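Local coordinates for protein transcriptional regulator of the TetR/AcrR family (Thermobifida fusca YX, PDB 3DCF) that probably binds operator DNA through a helix-turn-helix motif and regulates transcription, most likely as a dimeric repressor of the TetR/AcrR family, at residues R107-A110 with L111-H115; V175-A178 with T179-A183; V203-I206 with T207-L210. All coordinates share one frame; numbering follows the deposited sequence.

Interaction 1. Residues R107-A110 with L111-H115; sequences RIHA and LLVEH
V113 lays its CG2 methyl over one face of the H109 ring, a CH-pi contact 4.1 Å from the ring centroid and displaced toward the rim, so that NE2 of H109 is the ring atom nearest to CG2 of V113, at 3.8 Å. With CG of H109 anti to the backbone N (chi1 174°), the ring stands out from the helix, and CG2 of V113 reaches back to it. Beneath this pair V113 N donates to H109 O at 3.2 Å. The same i to i+4 pattern satisfies the neighbouring carbonyls: R107 O takes L111 N at 2.8 Å, I108 O takes L112 N at 3.1 Å, and A110 O takes E114 N at 3.1 Å. This is one regular alpha-helical turn after another within helix 104-121 of the TetR-type C-terminal domain, with helix 199-212 packed against H109 and V113. On a different flank CG2 of I108 meets CD1 of L112 at 4.2 Å, and both residues also touch Y214 of the second subunit. The charged ends have partners beyond the segment. R107 donates from NH2 to A98 O and from NH1 to G102 O, while the carboxylate of the buried E114 is shared between salt bridges, OE1 to R117 and OE2 to R93.

Interaction 2. Residues V175-A178 with T179-A183; sequences VATA and TLLGA
T179 turns its hydroxyl back onto the preceding turn of its own helix, where OG1 donates to V175 O at 2.7 Å. That carbonyl is gripped twice, since T179 N also reaches V175 O at 3.1 Å, and the two donors arrive from opposite faces of the carbonyl plane. The hydroxyl is placed there by a chi1 of -61°, which sets OG1 beside the backbone N of T179 and directs it at the oxygen one turn earlier. A buried hydroxyl is thereby satisfied within the helix itself. V175 runs alongside, its CG1 methyl 4.0 Å from OG1 of T179.

The close fit continues on the flank carrying T177 and L181, whose side chains lie side by side and point the same way, CG2 of T177 meeting CD1 of L181 at 3.9 Å. The polar branch of T177 is occupied separately, OG1 bonding to P173 O. The backbone alongside is regular: L180 N meets A176 O at 2.8 Å, and L181 N meets T177 O at 3.0 Å.

Contacts are sparser on the A178 and G182 side. Here side chains contribute little, A178 being the partly exposed residue of the group and G182 having no side chain. What joins the two is the backbone, G182 N to A178 O at 2.8 Å, with the donor well above the carbonyl plane and the bond bent to 137° at the hydrogen. Even this side is met by the partner molecule, W190 of the second subunit packing on A178.

Helix 173-185 is thus wedged between helices of its own chain and the dimer partner: T177 faces helix 138-164, L180 and L181 meet helix 104-121, L180 and A183 rest on helix 199-212, and T179 packs on I206 of the second subunit.

Interaction 3. Residues V203-I206 with T207-L210; sequences VEQI and TRLL
E204 and R208, one helical turn apart, form a salt bridge in which NE of R208 donates to OE2 of E204 at 3.1 Å. OE2 uses its syn lone pair, on the side of the other carboxylate oxygen, and meets the guanidinium at its edge, in the plane of that group. A second, weak bond from the same NE to OE1 of E204 spans 3.5 Å. Carboxylate and guanidinium are nearly coplanar, 14° apart. Both side chains set out with CG anti to the backbone N, and each then bends, E204 at chi2 (-75°) and R208 at chi3, which brings the charged groups together. Q205 approaches the same arginine obliquely with its aliphatic CG, while its own extended chain carries OE1 to D172 N of the second subunit.

All of this decorates helix 199-212, which in the TetR family belongs to the helical C-terminal domain; here Q205 and R208 pack on V171 of the second subunit and L209 on its Y159, as at a dimer interface.

OG1 of T207 sits between the backbone N and the carbonyl carbon (chi1 61°), near both V203 O at 2.8 Å and E204 O at 3.1 Å; both acceptors are within reach of the one proton, and the geometry does not settle between them. V203 O is in any case held by T207 N at 3.1 Å. That rotamer swings CG2 of T207 beside the backbone N, toward V113 of helix 104-121.

On the buried flank I206 and L210 run side by side in the same direction, CG2 of I206 touching CD1 of L210 at 3.9 Å.

In the fold
Interactions 1, 2 and 3 follow one another along the chain, yet their helices come together in the C-terminal domain, the three contact centres lying about 10 to 13 Å apart. Interaction 1 touches both others: CG2 of V113 lies 3.7 Å from CG2 of T207 in interaction 3, and CD2 of H115 lies 3.8 Å from CD2 of L181 in interaction 2. The triangle closes where CB of A183 meets CD2 of L210 at 3.8 Å. Each contact also touches the second subunit, so the three helices contribute jointly to the dimer, while the predicted helix-turn-helix, residues 53-72, belongs to another part of the chain.

Interaction 1. Residues R107-A110 with L111-H115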
# COMPACT_ATOMS: atom_id res chain seq x y z
N ARG A 107 -2.89 23.49 -5.47
CA ARG A 107 -3.97 22.50 -5.67
C ARG A 107 -3.50 21.07 -5.36
O ARG A 107 -4.22 20.32 -4.70
CB ARG A 107 -4.60 22.63 -7.07
CG ARG A 107 -5.56 23.84 -7.19
CD ARG A 107 -5.45 24.61 -8.52
NE ARG A 107 -5.94 23.93 -9.72
CZ ARG A 107 -5.58 24.23 -10.98
NH1 ARG A 107 -4.69 25.19 -11.28
NH2 ARG A 107 -6.10 23.55 -12.00
N ILE A 108 -2.29 20.71 -5.82
CA ILE A 108 -1.67 19.40 -5.50
C ILE A 108 -1.64 19.22 -3.98
O ILE A 108 -2.10 18.19 -3.47
CB ILE A 108 -0.24 19.27 -6.11
CG1 ILE A 108 -0.29 18.90 -7.60
CG2 ILE A 108 0.59 18.20 -5.38
CD1 ILE A 108 -0.62 17.47 -7.89
N HIS A 109 -1.13 20.24 -3.27
CA HIS A 109 -1.06 20.19 -1.81
C HIS A 109 -2.43 20.02 -1.16
O HIS A 109 -2.60 19.14 -0.29
CB HIS A 109 -0.34 21.43 -1.26
CG HIS A 109 -0.35 21.51 0.24
ND1 HIS A 109 0.53 20.80 1.03
CD2 HIS A 109 -1.16 22.20 1.09
CE1 HIS A 109 0.28 21.06 2.30
NE2 HIS A 109 -0.74 21.90 2.37
N ALA A 110 -3.40 20.85 -1.58
CA ALA A 110 -4.78 20.78 -1.06
C ALA A 110 -5.41 19.40 -1.30
O ALA A 110 -6.11 18.90 -0.43
CB ALA A 110 -5.65 21.87 -1.70
N LEU A 111 -5.17 18.82 -2.48
CA LEU A 111 -5.67 17.47 -2.82
C LEU A 111 -5.12 16.36 -1.90
O LEU A 111 -5.88 15.47 -1.51
CB LEU A 111 -5.36 17.10 -4.29
CG LEU A 111 -6.11 17.85 -5.41
CD1 LEU A 111 -5.44 17.57 -6.78
CD2 LEU A 111 -7.59 17.47 -5.42
N LEU A 112 -3.83 16.44 -1.55
CA LEU A 112 -3.18 15.47 -0.65
C LEU A 112 -3.69 15.52 0.80
O LEU A 112 -3.86 14.47 1.44
CB LEU A 112 -1.66 15.63 -0.68
CG LEU A 112 -0.98 15.21 -2.00
CD1 LEU A 112 0.51 15.64 -2.03
CD2 LEU A 112 -1.12 13.69 -2.26
N VAL A 113 -3.92 16.74 1.32
CA VAL A 113 -4.47 16.95 2.68
C VAL A 113 -5.90 16.38 2.74
O VAL A 113 -6.26 15.72 3.71
CB VAL A 113 -4.55 18.46 3.06
CG1 VAL A 113 -5.26 18.65 4.42
CG2 VAL A 113 -3.15 19.10 3.07
N GLU A 114 -6.68 16.66 1.70
CA GLU A 114 -8.05 16.15 1.55
C GLU A 114 -8.09 14.62 1.43
O GLU A 114 -8.89 13.98 2.09
CB GLU A 114 -8.73 16.80 0.32
CG GLU A 114 -10.12 16.28 -0.05
CD GLU A 114 -11.08 16.26 1.13
OE1 GLU A 114 -11.22 17.27 1.84
OE2 GLU A 114 -11.69 15.20 1.36
N HIS A 115 -7.22 14.07 0.57
CA HIS A 115 -7.15 12.62 0.32
C HIS A 115 -6.77 11.83 1.57
O HIS A 115 -7.44 10.84 1.89
CB HIS A 115 -6.19 12.32 -0.85
CG HIS A 115 -6.17 10.88 -1.26
ND1 HIS A 115 -7.24 10.27 -1.89
CD2 HIS A 115 -5.21 9.93 -1.14
CE1 HIS A 115 -6.94 9.00 -2.13
NE2 HIS A 115 -5.71 8.77 -1.69

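Interaction 2. Residues V175-A178 with T179-A183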
# COMPACT_ATOMS: atom_id res chain seq x y z
N VAL A 175 4.60 8.69 -12.13
CA VAL A 175 5.42 8.23 -10.98
C VAL A 175 5.19 9.09 -9.72
O VAL A 175 5.08 8.54 -8.62
CB VAL A 175 6.94 8.21 -11.29
CG1 VAL A 175 7.78 7.80 -10.04
CG2 VAL A 175 7.22 7.27 -12.46
N ALA A 176 5.14 10.41 -9.90
CA ALA A 176 4.89 11.34 -8.79
C ALA A 176 3.51 11.08 -8.20
O ALA A 176 3.40 10.85 -7.00
CB ALA A 176 5.02 12.81 -9.23
N THR A 177 2.49 11.06 -9.06
CA THR A 177 1.07 10.86 -8.67
C THR A 177 0.82 9.55 -7.88
O THR A 177 0.19 9.59 -6.81
CB THR A 177 0.14 10.96 -9.92
OG1 THR A 177 0.38 12.21 -10.57
CG2 THR A 177 -1.36 10.82 -9.58
N ALA A 178 1.33 8.42 -8.38
CA ALA A 178 1.20 7.11 -7.70
C ALA A 178 1.99 7.04 -6.39
O ALA A 178 1.56 6.38 -5.43
CB ALA A 178 1.63 5.95 -8.63
N THR A 179 3.15 7.72 -6.35
CA THR A 179 4.00 7.77 -5.15
C THR A 179 3.40 8.64 -4.05
O THR A 179 3.39 8.25 -2.87
CB THR A 179 5.44 8.25 -5.50
OG1 THR A 179 6.05 7.33 -6.42
CG2 THR A 179 6.32 8.36 -4.22
N LEU A 180 2.90 9.83 -4.42
CA LEU A 180 2.31 10.78 -3.46
C LEU A 180 1.00 10.24 -2.89
O LEU A 180 0.79 10.27 -1.68
CB LEU A 180 2.10 12.17 -4.09
CG LEU A 180 3.30 13.01 -4.59
CD1 LEU A 180 2.76 14.26 -5.36
CD2 LEU A 180 4.26 13.41 -3.45
N LEU A 181 0.12 9.76 -3.79
CA LEU A 181 -1.16 9.13 -3.38
C LEU A 181 -0.87 7.84 -2.62
O LEU A 181 -1.50 7.60 -1.60
CB LEU A 181 -2.07 8.85 -4.59
CG LEU A 181 -2.69 10.04 -5.34
CD1 LEU A 181 -3.44 9.54 -6.57
CD2 LEU A 181 -3.62 10.89 -4.44
N GLY A 182 0.08 7.04 -3.10
CA GLY A 182 0.52 5.80 -2.44
C GLY A 182 0.97 6.02 -1.00
O GLY A 182 0.63 5.21 -0.12
N ALA A 183 1.73 7.09 -0.77
CA ALA A 183 2.21 7.49 0.58
C ALA A 183 1.03 7.83 1.50
O ALA A 183 1.06 7.50 2.68
CB ALA A 183 3.20 8.67 0.50

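Interaction 3. Residues V203-I206 with T207-L210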
# COMPACT_ATOMS: atom_id res chain seq x y z
N VAL A 203 -1.87 13.88 9.23
CA VAL A 203 -2.13 14.53 7.93
C VAL A 203 -1.15 15.68 7.66
O VAL A 203 -0.58 15.79 6.56
CB VAL A 203 -3.60 15.05 7.81
CG1 VAL A 203 -3.81 15.88 6.52
CG2 VAL A 203 -4.60 13.86 7.89
N GLU A 204 -0.94 16.52 8.67
CA GLU A 204 -0.04 17.69 8.59
C GLU A 204 1.41 17.26 8.32
O GLU A 204 2.06 17.83 7.43
CB GLU A 204 -0.12 18.51 9.89
CG GLU A 204 0.48 19.93 9.83
CD GLU A 204 2.00 19.98 9.85
OE1 GLU A 204 2.62 19.25 10.66
OE2 GLU A 204 2.57 20.78 9.06
N GLN A 205 1.91 16.29 9.09
CA GLN A 205 3.29 15.79 8.96
C GLN A 205 3.57 15.06 7.63
O GLN A 205 4.61 15.30 7.00
CB GLN A 205 3.68 14.93 10.16
CG GLN A 205 3.83 15.74 11.44
CD GLN A 205 4.25 14.92 12.66
OE1 GLN A 205 4.80 13.82 12.56
NE2 GLN A 205 4.02 15.48 13.84
N ILE A 206 2.64 14.19 7.21
CA ILE A 206 2.73 13.47 5.92
C ILE A 206 2.78 14.48 4.76
O ILE A 206 3.67 14.39 3.92
CB ILE A 206 1.55 12.47 5.71
CG1 ILE A 206 1.73 11.24 6.60
CG2 ILE A 206 1.46 11.99 4.24
CD1 ILE A 206 0.54 10.29 6.61
N THR A 207 1.85 15.43 4.74
CA THR A 207 1.80 16.47 3.67
C THR A 207 3.02 17.43 3.72
O THR A 207 3.47 17.93 2.67
CB THR A 207 0.45 17.24 3.64
OG1 THR A 207 0.25 17.93 4.88
CG2 THR A 207 -0.72 16.28 3.38
N ARG A 208 3.56 17.68 4.91
CA ARG A 208 4.78 18.49 5.06
C ARG A 208 6.03 17.70 4.61
O ARG A 208 6.97 18.29 4.07
CB ARG A 208 4.94 18.99 6.51
CG ARG A 208 6.12 19.97 6.73
CD ARG A 208 5.86 20.90 7.94
NE ARG A 208 5.65 20.17 9.20
CZ ARG A 208 6.61 19.75 10.05
NH1 ARG A 208 7.91 19.96 9.82
NH2 ARG A 208 6.24 19.09 11.15
N LEU A 209 6.04 16.38 4.85
CA LEU A 209 7.14 15.51 4.43
C LEU A 209 7.22 15.42 2.91
O LEU A 209 8.28 15.67 2.34
CB LEU A 209 6.98 14.11 5.04
CG LEU A 209 8.11 13.09 4.84
CD1 LEU A 209 9.41 13.56 5.48
CD2 LEU A 209 7.69 11.78 5.43
N LEU A 210 6.09 15.13 2.26
CA LEU A 210 6.03 15.00 0.78
C LEU A 210 6.35 16.30 0.01
O LEU A 210 6.95 16.25 -1.06
CB LEU A 210 4.66 14.44 0.35
CG LEU A 210 4.25 13.05 0.90
CD1 LEU A 210 2.76 12.72 0.60
CD2 LEU A 210 5.18 11.94 0.42